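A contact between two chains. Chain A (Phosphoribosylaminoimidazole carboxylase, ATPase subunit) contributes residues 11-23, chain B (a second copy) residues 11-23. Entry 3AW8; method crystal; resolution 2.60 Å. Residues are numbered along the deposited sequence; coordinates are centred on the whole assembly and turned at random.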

# COMPACT_ATOMS: atom_id res chain seq x y z
N GLY A 11 -4.56 13.40 -1.13
CA GLY A 11 -5.66 12.75 -1.84
C GLY A 11 -5.15 11.54 -2.62
O GLY A 11 -5.81 10.50 -2.71
N ARG A 12 -3.96 11.68 -3.19
CA ARG A 12 -3.34 10.59 -3.93
C ARG A 12 -3.19 9.40 -3.00
O ARG A 12 -3.45 8.26 -3.37
CB ARG A 12 -1.96 11.03 -4.44
CG ARG A 12 -1.14 9.98 -5.16
CD ARG A 12 0.29 10.51 -5.33
NE ARG A 12 1.22 9.55 -5.93
CZ ARG A 12 1.39 9.37 -7.23
NH1 ARG A 12 0.72 10.10 -8.11
NH2 ARG A 12 2.25 8.45 -7.66
N MET A 13 -2.77 9.65 -1.77
CA MET A 13 -2.58 8.56 -0.83
C MET A 13 -3.88 7.97 -0.30
O MET A 13 -3.94 6.77 -0.04
CB MET A 13 -1.61 8.97 0.27
CG MET A 13 -0.20 9.13 -0.31
SD MET A 13 1.09 9.38 0.90
CE MET A 13 0.98 11.20 1.13
N LEU A 14 -4.92 8.80 -0.15
CA LEU A 14 -6.23 8.29 0.27
C LEU A 14 -6.70 7.28 -0.78
O LEU A 14 -7.14 6.17 -0.46
CB LEU A 14 -7.25 9.43 0.37
CG LEU A 14 -7.14 10.29 1.63
CD1 LEU A 14 -7.90 11.60 1.46
CD2 LEU A 14 -7.67 9.48 2.81
N ALA A 15 -6.59 7.66 -2.05
CA ALA A 15 -7.03 6.76 -3.12
C ALA A 15 -6.23 5.45 -3.13
O ALA A 15 -6.82 4.37 -3.26
CB ALA A 15 -6.93 7.47 -4.48
N LEU A 16 -4.91 5.54 -3.00
CA LEU A 16 -4.07 4.32 -3.00
C LEU A 16 -4.44 3.42 -1.83
O LEU A 16 -4.40 2.20 -1.96
CB LEU A 16 -2.58 4.67 -2.93
CG LEU A 16 -2.06 5.43 -4.17
CD1 LEU A 16 -0.61 5.86 -3.96
CD2 LEU A 16 -2.17 4.54 -5.40
N ALA A 17 -4.81 4.02 -0.71
CA ALA A 17 -5.19 3.23 0.45
C ALA A 17 -6.61 2.66 0.28
O ALA A 17 -6.96 1.65 0.89
CB ALA A 17 -5.10 4.07 1.73
N GLY A 18 -7.41 3.30 -0.57
CA GLY A 18 -8.78 2.86 -0.77
C GLY A 18 -9.04 1.79 -1.81
O GLY A 18 -9.99 1.00 -1.68
N TYR A 19 -8.23 1.74 -2.86
CA TYR A 19 -8.44 0.73 -3.89
C TYR A 19 -8.42 -0.70 -3.34
O TYR A 19 -9.17 -1.56 -3.80
CB TYR A 19 -7.40 0.89 -5.01
CG TYR A 19 -7.67 2.05 -5.92
CD1 TYR A 19 -8.85 2.10 -6.68
CD2 TYR A 19 -6.78 3.11 -6.03
CE1 TYR A 19 -9.13 3.18 -7.52
CE2 TYR A 19 -7.04 4.20 -6.87
CZ TYR A 19 -8.22 4.22 -7.61
OH TYR A 19 -8.49 5.28 -8.44
N PRO A 20 -7.56 -0.99 -2.35
CA PRO A 20 -7.56 -2.36 -1.82
C PRO A 20 -8.90 -2.71 -1.19
O PRO A 20 -9.22 -3.89 -1.02
CB PRO A 20 -6.42 -2.35 -0.80
CG PRO A 20 -5.49 -1.33 -1.38
CD PRO A 20 -6.42 -0.23 -1.81
N LEU A 21 -9.67 -1.69 -0.82
CA LEU A 21 -10.98 -1.90 -0.22
C LEU A 21 -12.05 -1.86 -1.31
O LEU A 21 -13.24 -1.79 -1.03
CB LEU A 21 -11.29 -0.82 0.83
CG LEU A 21 -10.44 -0.84 2.11
CD1 LEU A 21 -10.73 0.38 2.93
CD2 LEU A 21 -10.74 -2.08 2.92
N GLY A 22 -11.60 -1.89 -2.56
CA GLY A 22 -12.52 -1.87 -3.68
C GLY A 22 -13.30 -0.59 -3.89
O GLY A 22 -14.36 -0.60 -4.53
N LEU A 23 -12.79 0.52 -3.36
CA LEU A 23 -13.46 1.81 -3.50
C LEU A 23 -13.10 2.53 -4.81
O LEU A 23 -12.23 2.10 -5.57
CB LEU A 23 -13.10 2.71 -2.32
CG LEU A 23 -13.33 2.16 -0.90
CD1 LEU A 23 -12.76 3.13 0.13
CD2 LEU A 23 -14.83 1.95 -0.66
N GLY B 11 -1.96 -7.45 -12.00
CA GLY B 11 -1.52 -6.21 -12.61
C GLY B 11 -1.96 -5.02 -11.78
O GLY B 11 -1.22 -4.04 -11.61
N ARG B 12 -3.18 -5.11 -11.27
CA ARG B 12 -3.74 -4.04 -10.44
C ARG B 12 -2.88 -3.82 -9.21
O ARG B 12 -2.61 -2.69 -8.83
CB ARG B 12 -5.17 -4.41 -10.03
CG ARG B 12 -5.82 -3.50 -9.02
CD ARG B 12 -7.15 -4.10 -8.65
NE ARG B 12 -7.80 -3.46 -7.51
CZ ARG B 12 -8.78 -2.58 -7.60
NH1 ARG B 12 -9.24 -2.21 -8.79
NH2 ARG B 12 -9.32 -2.08 -6.50
N MET B 13 -2.43 -4.90 -8.58
CA MET B 13 -1.60 -4.75 -7.39
C MET B 13 -0.18 -4.29 -7.73
O MET B 13 0.48 -3.66 -6.91
CB MET B 13 -1.60 -6.03 -6.57
CG MET B 13 -2.96 -6.29 -5.96
SD MET B 13 -2.97 -7.62 -4.76
CE MET B 13 -3.40 -9.05 -5.83
N LEU B 14 0.27 -4.61 -8.94
CA LEU B 14 1.57 -4.18 -9.43
C LEU B 14 1.56 -2.63 -9.49
O LEU B 14 2.46 -1.95 -8.98
CB LEU B 14 1.80 -4.75 -10.83
CG LEU B 14 3.01 -5.64 -11.13
CD1 LEU B 14 3.75 -6.02 -9.85
CD2 LEU B 14 2.51 -6.88 -11.84
N ALA B 15 0.52 -2.08 -10.11
CA ALA B 15 0.39 -0.64 -10.24
C ALA B 15 0.32 0.05 -8.87
O ALA B 15 0.99 1.06 -8.65
CB ALA B 15 -0.85 -0.30 -11.06
N LEU B 16 -0.49 -0.51 -7.96
CA LEU B 16 -0.63 0.04 -6.60
C LEU B 16 0.71 0.09 -5.88
O LEU B 16 0.97 1.03 -5.14
CB LEU B 16 -1.62 -0.78 -5.76
CG LEU B 16 -3.10 -0.36 -5.68
CD1 LEU B 16 -3.42 0.82 -6.59
CD2 LEU B 16 -3.96 -1.56 -6.02
N ALA B 17 1.55 -0.91 -6.09
CA ALA B 17 2.86 -0.93 -5.45
C ALA B 17 3.79 0.07 -6.14
O ALA B 17 4.70 0.62 -5.52
CB ALA B 17 3.45 -2.34 -5.51
N GLY B 18 3.53 0.33 -7.41
CA GLY B 18 4.36 1.26 -8.17
C GLY B 18 4.09 2.74 -8.02
O GLY B 18 5.03 3.54 -8.05
N TYR B 19 2.83 3.15 -7.88
CA TYR B 19 2.57 4.58 -7.74
C TYR B 19 3.43 5.23 -6.65
O TYR B 19 3.92 6.34 -6.83
CB TYR B 19 1.08 4.83 -7.50
CG TYR B 19 0.25 4.66 -8.75
CD1 TYR B 19 0.48 5.47 -9.87
CD2 TYR B 19 -0.71 3.65 -8.84
CE1 TYR B 19 -0.21 5.26 -11.06
CE2 TYR B 19 -1.40 3.43 -10.03
CZ TYR B 19 -1.14 4.24 -11.14
OH TYR B 19 -1.80 4.02 -12.32
N PRO B 20 3.61 4.56 -5.50
CA PRO B 20 4.43 5.14 -4.43
C PRO B 20 5.85 5.43 -4.91
O PRO B 20 6.55 6.25 -4.33
CB PRO B 20 4.40 4.07 -3.36
CG PRO B 20 3.05 3.48 -3.54
CD PRO B 20 2.93 3.34 -5.03
N LEU B 21 6.27 4.75 -5.98
CA LEU B 21 7.60 4.95 -6.54
C LEU B 21 7.57 5.96 -7.68
O LEU B 21 8.56 6.14 -8.39
CB LEU B 21 8.19 3.63 -7.05
CG LEU B 21 8.46 2.54 -6.02
CD1 LEU B 21 9.09 1.35 -6.71
CD2 LEU B 21 9.37 3.04 -4.92
N GLY B 22 6.42 6.60 -7.88
CA GLY B 22 6.30 7.58 -8.93
C GLY B 22 6.23 7.01 -10.33
O GLY B 22 6.42 7.73 -11.31
N LEU B 23 5.94 5.72 -10.43
CA LEU B 23 5.84 5.07 -11.73
C LEU B 23 4.47 5.30 -12.41
O LEU B 23 3.54 5.84 -11.81
CB LEU B 23 6.11 3.58 -11.59
CG LEU B 23 7.43 3.19 -10.91
CD1 LEU B 23 7.48 1.68 -10.70
CD2 LEU B 23 8.62 3.66 -11.75
O HOH W 1 3.35 8.22 -10.35
O HOH W 2 -7.33 -4.37 -4.65

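Two copies of the same helix-and-turn segment meet in a nearly symmetric contact, with a small apolar centre built around Leu A16 and Leu B16 and a reciprocal pair of arginine-to-carbonyl hydrogen bonds. Each stretch begins inside a helix that starts earlier in the chain, and its later part carries two overlapping type I turns, Gly A18 to Leu A21 and Tyr A19 to Gly A22 in chain A, Gly B18 to Leu B21 and Tyr B19 to Gly B22 in chain B. The backbones come nearest at the leucines, where Leu A16 CA and Leu B16 CA lie 6.6 Å apart. Together the stretches bury 391 Å², and nearly all of it comes from residues 12, 16, 19 and 20 of both chains.

At the centre, the CA-to-CB bonds of both leucines run sideways to the partner, yet their ends come nearer, and Leu A16 CD2 sits 4.1 Å from Leu B16 CD1. Their conformations differ: Leu A16 is an ordinary m,t rotamer, whereas Leu B16 has chi1 of -95° and chi2 of 5°, both between wells, so the symmetry is not exact in detail. Leu A16 CD2 also approaches Tyr B19 CD2 at 3.8 Å, and the matching pair, Tyr A19 CD2 to Leu B16 CD1, is slightly looser at 4.1 Å. These are van der Waals contacts between methyl groups and ring carbons, which cover part of each leucine. Leu A16 CD1 reaches Pro B20 CG at 4.4 Å, adding one more apolar neighbour on the chain B side. Each tyrosine sends its CA-to-CB bond toward the other stretch, but its end leads away, and its hydroxyl is hydrogen-bonded elsewhere in the structure.

The polar part is carried by Arg A12 and Arg B12, whose CA-to-CB bonds point toward the partner and whose chains are extended, with chi1 to chi3 all t. Arg A12 NH2 donates to Tyr B19 O at 2.8 Å, and Arg B12 NH2 donates to Tyr A19 O, also at 2.8 Å. In both cases the carbonyl lies at the edge of the guanidinium, near its plane, where the N-H groups point; the 2.8 Å distances are short, while the N-H...O angles of 143° and 132° show that the bonds are bent. Each carbonyl also accepts the turn bond within its own chain, from Gly A22 N to Tyr A19 O and from Gly B22 N to Tyr B19 O, both 2.7 Å, so the arginine binds an oxygen that already closes a turn. The same NH2 atoms pass near the end of the turn, with Arg A12 NH2 to Gly B22 CA and Arg B12 NH2 to Gly A22 CA both 4.3 Å. Both glycines have positive phi, which by itself favours glycine.

Water completes the two arginine sites differently. Water 1 accepts from Arg A12 NH2 at 2.9 Å and donates to Leu B23 O at 2.8 Å, bridging the chains. Water 2 accepts from Arg B12 NE at 3.0 Å and makes a weak bond to Tyr A19 O at 3.5 Å.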